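Local coordinates for protein apoptosis regulator Bcl-2 homolog (Fowlpox virus, PDB 5TZP) that inhibits host apoptosis by sequestering and inactivating several proapoptotic Bcl-2 proteins, including BAX and BAK1, at residues Leu20-Asn25 against Ser38-Ser43. Residues are numbered along the deposited sequence; the frame is centred on the assembly and turned at random.
Sequences LNMIQN and SFVIDS. With EDO (1,2-ethanediol), chain E; SO4 (sulfate ion), chain O.
V40 has CG1 anti to its carbonyl carbon (chi1 -55°), which lays this methyl against helix 14-32, and M22 leaves its backbone with CG anti to N, then bends at chi2 and chi3 so that CE reaches the loop. V40 CG1 sits 3.8 Å from N25 CB and 4.2 Å from M22 CA, while CE of M22 ends 3.6 Å from the carbonyl O of D42. N25 turns its amide back along its own helix: ND2 donates to N21 O at 2.9 Å, coming from above the carbonyl plane, and N25 N also donates to that oxygen. The other end of the amide, OD1, accepts from R36 and comes obliquely at the CB end of the F39 ring, 3.5 Å from F39 CB; R36 makes a cation-pi contact with the ring. Beside the loop sits an ethanediol, probably from the crystallisation liquor: its O2 accepts from I41 N at 2.9 Å and its O1 from D42 N at 2.9 Å. D42 is the N-cap of helix 43-68, bonded to S45 and salt-bridged to R144. The connecting loop of this Bcl-2 helical bundle thus meets helix 14-32 through the V40 methyl and the M22 end, with N25 held by its own helix and by R36.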
ATOM      1  N   LEU A  20      -7.099  -1.921  -8.168  1.00 12.35           N
ATOM      2  CA  LEU A  20      -6.082  -1.085  -8.807  1.00 12.78           C
ATOM      3  C   LEU A  20      -6.448   0.381  -8.749  1.00 11.17           C
ATOM      4  O   LEU A  20      -5.617   1.210  -8.477  1.00 11.86           O
ATOM      5  CB  LEU A  20      -5.881  -1.544 -10.248  1.00 13.69           C
ATOM      6  CG  LEU A  20      -4.898  -0.670 -11.052  1.00 13.43           C
ATOM      7  CD1 LEU A  20      -3.511  -0.795 -10.458  1.00 18.96           C
ATOM      8  CD2 LEU A  20      -4.892  -1.052 -12.503  1.00 22.43           C
ATOM      9  N   ASN A  21      -7.696   0.721  -9.079  1.00 11.14           N
ATOM     10  CA  ASN A  21      -8.066   2.136  -9.189  1.00 14.28           C
ATOM     11  C   ASN A  21      -7.927   2.867  -7.851  1.00 11.11           C
ATOM     12  O   ASN A  21      -7.538   4.016  -7.818  1.00 12.37           O
ATOM     13  CB  ASN A  21      -9.493   2.228  -9.728  1.00 16.79           C
ATOM     14  CG  ASN A  21      -9.914   3.616 -10.030  1.00 31.11           C
ATOM     15  OD1 ASN A  21     -10.724   4.152  -9.300  1.00 28.09           O
ATOM     16  ND2 ASN A  21      -9.372   4.219 -11.088  1.00 30.14           N
ATOM     17  N   MET A  22      -8.248   2.203  -6.733  1.00 10.72           N
ATOM     18  CA  MET A  22      -8.065   2.801  -5.418  1.00 10.16           C
ATOM     19  C   MET A  22      -6.602   3.021  -5.110  1.00 10.94           C
ATOM     20  O   MET A  22      -6.185   4.112  -4.723  1.00 10.37           O
ATOM     21  CB  MET A  22      -8.670   1.847  -4.412  1.00 10.81           C
ATOM     22  CG  MET A  22      -8.590   2.361  -3.001  1.00 10.36           C
ATOM     23  SD  MET A  22      -9.713   3.730  -2.634  1.00 13.82           S
ATOM     24  CE  MET A  22     -11.213   2.892  -2.186  1.00 14.23           C
ATOM     25  N   ILE A  23      -5.788   1.987  -5.291  1.00 10.05           N
ATOM     26  CA  ILE A  23      -4.371   2.070  -4.962  1.00  9.82           C
ATOM     27  C   ILE A  23      -3.670   3.124  -5.818  1.00  9.43           C
ATOM     28  O   ILE A  23      -2.912   3.973  -5.315  1.00 10.60           O
ATOM     29  CB  ILE A  23      -3.736   0.692  -5.159  1.00  9.77           C
ATOM     30  CG1 ILE A  23      -4.294  -0.316  -4.153  1.00  8.92           C
ATOM     31  CG2 ILE A  23      -2.200   0.820  -5.032  1.00 10.63           C
ATOM     32  CD1 ILE A  23      -4.061  -1.757  -4.475  1.00 10.04           C
ATOM     33  N   GLN A  24      -3.875   3.063  -7.130  1.00 10.12           N
ATOM     34  CA  GLN A  24      -3.162   3.967  -8.037  1.00  9.88           C
ATOM     35  C   GLN A  24      -3.584   5.412  -7.832  1.00 10.22           C
ATOM     36  O   GLN A  24      -2.740   6.311  -7.790  1.00 10.76           O
ATOM     37  CB  GLN A  24      -3.354   3.531  -9.478  1.00 11.04           C
ATOM     38  CG  GLN A  24      -2.379   4.230 -10.429  1.00 12.41           C
ATOM     39  CD  GLN A  24      -2.277   3.641 -11.780  1.00 16.79           C
ATOM     40  OE1 GLN A  24      -3.045   2.763 -12.141  1.00 20.98           O
ATOM     41  NE2 GLN A  24      -1.408   4.171 -12.595  1.00 17.41           N
ATOM     42  N   ASN A  25      -4.887   5.680  -7.603  1.00 10.98           N
ATOM     43  CA  ASN A  25      -5.299   7.061  -7.303  1.00 11.90           C
ATOM     44  C   ASN A  25      -4.646   7.555  -6.018  1.00 10.70           C
ATOM     45  O   ASN A  25      -4.236   8.722  -5.976  1.00 11.05           O
ATOM     46  CB  ASN A  25      -6.813   7.183  -7.309  1.00 11.40           C
ATOM     47  CG  ASN A  25      -7.303   7.416  -8.691  1.00 14.60           C
ATOM     48  OD1 ASN A  25      -7.072   8.461  -9.250  1.00 14.66           O
ATOM     49  ND2 ASN A  25      -8.017   6.450  -9.240  1.00 15.57           N
ATOM     50  N   SER A  38     -12.225  12.045  -6.000  1.00 18.89           N
ATOM     51  CA  SER A  38     -13.337  12.048  -6.958  1.00 19.15           C
ATOM     52  C   SER A  38     -13.146  11.104  -8.125  1.00 22.10           C
ATOM     53  O   SER A  38     -14.123  10.873  -8.904  1.00 21.96           O
ATOM     54  CB  SER A  38     -13.565  13.473  -7.428  1.00 21.55           C
ATOM     55  OG  SER A  38     -12.603  13.822  -8.361  1.00 25.54           O
ATOM     56  N   PHE A  39     -12.004  10.455  -8.215  1.00 18.90           N
ATOM     57  CA  PHE A  39     -11.758   9.530  -9.286  1.00 15.65           C
ATOM     58  C   PHE A  39     -11.994   8.104  -8.895  1.00 17.23           C
ATOM     59  O   PHE A  39     -11.802   7.213  -9.719  1.00 20.03           O
ATOM     60  CB  PHE A  39     -10.338   9.695  -9.860  1.00 19.14           C
ATOM     61  CG  PHE A  39     -10.122  11.050 -10.453  1.00 19.02           C
ATOM     62  CD1 PHE A  39     -10.621  11.375 -11.707  1.00 25.49           C
ATOM     63  CD2 PHE A  39      -9.513  12.050  -9.743  1.00 23.23           C
ATOM     64  CE1 PHE A  39     -10.451  12.623 -12.244  1.00 32.03           C
ATOM     65  CE2 PHE A  39      -9.335  13.298 -10.268  1.00 27.53           C
ATOM     66  CZ  PHE A  39      -9.817  13.596 -11.538  1.00 25.90           C
ATOM     67  N   VAL A  40     -12.358   7.843  -7.658  1.00 14.69           N
ATOM     68  CA  VAL A  40     -12.655   6.485  -7.178  1.00 13.68           C
ATOM     69  C   VAL A  40     -14.140   6.331  -6.895  1.00 18.27           C
ATOM     70  O   VAL A  40     -14.841   7.300  -6.703  1.00 21.49           O
ATOM     71  CB  VAL A  40     -11.805   6.104  -5.946  1.00 16.94           C
ATOM     72  CG1 VAL A  40     -10.327   6.262  -6.201  1.00 15.36           C
ATOM     73  CG2 VAL A  40     -12.205   6.877  -4.733  1.00 18.20           C
ATOM     74  N   ILE A  41     -14.614   5.082  -6.871  1.00 17.25           N
ATOM     75  CA  ILE A  41     -16.018   4.858  -6.578  1.00 17.90           C
ATOM     76  C   ILE A  41     -16.296   5.075  -5.080  1.00 15.02           C
ATOM     77  O   ILE A  41     -17.259   5.745  -4.696  1.00 19.76           O
ATOM     78  CB  ILE A  41     -16.421   3.458  -7.067  1.00 20.58           C
ATOM     79  CG1 ILE A  41     -16.321   3.363  -8.618  1.00 21.48           C
ATOM     80  CG2 ILE A  41     -17.827   3.091  -6.526  1.00 28.03           C
ATOM     81  CD1 ILE A  41     -16.525   1.921  -9.102  1.00 33.18           C
ATOM     82  N   ASP A  42     -15.463   4.491  -4.209  1.00 14.31           N
ATOM     83  CA  ASP A  42     -15.705   4.429  -2.772  1.00 13.62           C
ATOM     84  C   ASP A  42     -14.889   5.520  -2.081  1.00 10.97           C
ATOM     85  O   ASP A  42     -13.782   5.295  -1.565  1.00 11.24           O
ATOM     86  CB  ASP A  42     -15.376   3.021  -2.263  1.00 15.01           C
ATOM     87  CG  ASP A  42     -15.760   2.843  -0.813  1.00 11.91           C
ATOM     88  OD1 ASP A  42     -16.094   3.816  -0.112  1.00 13.03           O
ATOM     89  OD2 ASP A  42     -15.631   1.660  -0.359  1.00 13.29           O
ATOM     90  N   SER A  43     -15.463   6.729  -2.065  1.00 12.82           N
ATOM     91  CA  SER A  43     -14.740   7.879  -1.512  0.50 13.14           C
ATOM     92  C   SER A  43     -14.567   7.788   0.007  1.00 11.71           C
ATOM     93  O   SER A  43     -13.557   8.234   0.525  1.00 11.69           O
ATOM     94  CB  SER A  43     -15.458   9.176  -1.901  0.50 17.05           C
ATOM     95  OG  SER A  43     -15.771   9.186  -3.292  0.50 29.55           O
TER
HETATM   96  C1  EDO E 203     -12.352   1.945  -5.714  1.00 19.02           C
HETATM   97  O1  EDO E 203     -13.591   2.448  -5.085  1.00 17.28           O
HETATM   98  C2  EDO E 203     -12.593   1.737  -7.187  1.00 20.71           C
HETATM   99  O2  EDO E 203     -12.814   3.026  -7.822  1.00 20.38           O
HETATM  100  S   SO4 O 213      -0.063   3.616 -16.058  0.70 56.77           S
HETATM  101  O1  SO4 O 213       1.363   3.995 -16.211  0.70 39.81           O
HETATM  102  O2  SO4 O 213      -0.801   3.826 -17.344  0.70 40.89           O
HETATM  103  O3  SO4 O 213      -0.558   4.485 -15.008  0.70 42.01           O
HETATM  104  O4  SO4 O 213      -0.211   2.201 -15.665  0.70 42.71           O